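Local atomic coordinates of MaoC-like dehydratase (Rhodospirillum rubrum, PDB entry 3EXZ), a protein that is a MaoC-like dehydratase of the hot-dog superfamily that probably adds water to, or removes it from, acyl-thioester substrates. Residues A[24-28]-A[39-43]. Numbering follows the deposited sequence.
Sequences AAIKA and HLDEE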
# COMPACT_ATOMS: atom_id res chain seq x y z
N ALA A 24 6.25 15.91 -11.26
CA ALA A 24 6.90 14.92 -12.13
C ALA A 24 7.07 13.56 -11.47
O ALA A 24 7.02 12.53 -12.15
CB ALA A 24 8.25 15.46 -12.61
N ALA A 25 7.28 13.55 -10.15
CA ALA A 25 7.45 12.30 -9.40
C ALA A 25 6.08 11.62 -9.27
O ALA A 25 5.99 10.39 -9.26
CB ALA A 25 8.06 12.60 -8.03
N ILE A 26 5.02 12.41 -9.16
CA ILE A 26 3.67 11.86 -9.09
C ILE A 26 3.38 11.15 -10.42
O ILE A 26 2.93 10.00 -10.43
CB ILE A 26 2.65 12.99 -8.83
CG1 ILE A 26 2.84 13.50 -7.40
CG2 ILE A 26 1.24 12.48 -9.07
CD1 ILE A 26 1.95 14.67 -7.01
N LYS A 27 3.67 11.81 -11.55
CA LYS A 27 3.42 11.24 -12.89
C LYS A 27 4.32 10.05 -13.20
O LYS A 27 3.88 9.07 -13.82
CB LYS A 27 3.60 12.33 -13.94
CG LYS A 27 2.67 13.51 -13.73
CD LYS A 27 2.87 14.59 -14.78
CE LYS A 27 1.89 15.72 -14.58
NZ LYS A 27 2.22 16.92 -15.40
N ALA A 28 5.58 10.13 -12.79
CA ALA A 28 6.52 9.03 -12.99
C ALA A 28 5.99 7.78 -12.24
O ALA A 28 5.88 6.71 -12.82
CB ALA A 28 7.93 9.42 -12.47
N HIS A 39 -3.93 11.19 -11.86
CA HIS A 39 -2.57 11.13 -11.32
C HIS A 39 -1.52 11.38 -12.41
O HIS A 39 -0.33 11.37 -12.14
CB HIS A 39 -2.30 9.75 -10.72
CG HIS A 39 -3.23 9.38 -9.61
ND1 HIS A 39 -3.88 8.16 -9.54
CD2 HIS A 39 -3.67 10.10 -8.55
CE1 HIS A 39 -4.67 8.15 -8.48
NE2 HIS A 39 -4.56 9.32 -7.87
N LEU A 40 -1.99 11.62 -13.63
CA LEU A 40 -1.12 11.80 -14.80
C LEU A 40 -1.22 13.13 -15.50
O LEU A 40 -0.24 13.61 -16.09
CB LEU A 40 -1.45 10.71 -15.82
CG LEU A 40 -0.98 9.29 -15.51
CD1 LEU A 40 -1.48 8.30 -16.57
CD2 LEU A 40 0.55 9.31 -15.46
N ASP A 41 -2.40 13.73 -15.46
CA ASP A 41 -2.62 14.99 -16.15
C ASP A 41 -3.34 16.03 -15.30
O ASP A 41 -4.40 15.76 -14.72
CB ASP A 41 -3.41 14.73 -17.44
CG ASP A 41 -3.67 16.00 -18.24
OD1 ASP A 41 -2.72 16.77 -18.47
OD2 ASP A 41 -4.83 16.24 -18.63
N GLU A 42 -2.76 17.23 -15.27
CA GLU A 42 -3.30 18.33 -14.48
C GLU A 42 -4.68 18.80 -14.93
O GLU A 42 -5.49 19.21 -14.11
CB GLU A 42 -2.28 19.49 -14.45
CG GLU A 42 -1.78 19.96 -15.81
CD GLU A 42 -0.57 19.17 -16.33
OE1 GLU A 42 -0.43 17.98 -15.97
OE2 GLU A 42 0.23 19.74 -17.10
N GLU A 43 -4.95 18.70 -16.23
CA GLU A 43 -6.24 19.12 -16.78
C GLU A 43 -7.30 18.05 -16.52
O GLU A 43 -8.39 18.35 -16.02
CB GLU A 43 -6.12 19.42 -18.27
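One salt bridge is the only hydrogen bond between helix segment 24-28 and segment 39-43. Lys27 NZ donates to Glu42 OE1 at 2.9 Å. Lys27 reaches this acceptor with a nearly fully extended chain beyond chi1. The chain passes over the backbone of Leu40, where Lys27 CE lies 3.4 Å from Leu40 O. That is a van der Waals contact, and Lys27 NZ itself stays 4.2 Å from Leu40 O. The backbones are close here, with Lys27 CA 5.0 Å from Leu40 CA.

The remaining contacts are packing against carbonyls. His39 O faces carbon: Ile26 CG2 lies 3.6 Å away and Lys27 CA 3.8 Å away. It takes no hydrogen bond from segment 24-28. Leu40 starts away from the helix, but Leu40 CD2 turns back to 3.7 Å from Lys27 O. Ile26 is buried and also touches Val21, Ala55 and Pro94.

Other polar groups are met locally. Ala28 N donates to Ala24 O at 2.9 Å, a regular helical bond. Asp41 is the N-cap of helix 42-46, where its OD2 accepts from the N of Ala44, just past the segment.

His39 is buried, touches Asp34 and Ala30, and packs edge-to-face with Phe50. The contact joins helix 23-33 to the turn that leads into helix 42-46. Asp34 and His39 are spaced five residues apart, as are the Asp and His of the hydratase 2 motif. In relatives the Asp and His of that motif are catalytic, so this helical overhang on the MaoC-type hot-dog fold probably carries the active site.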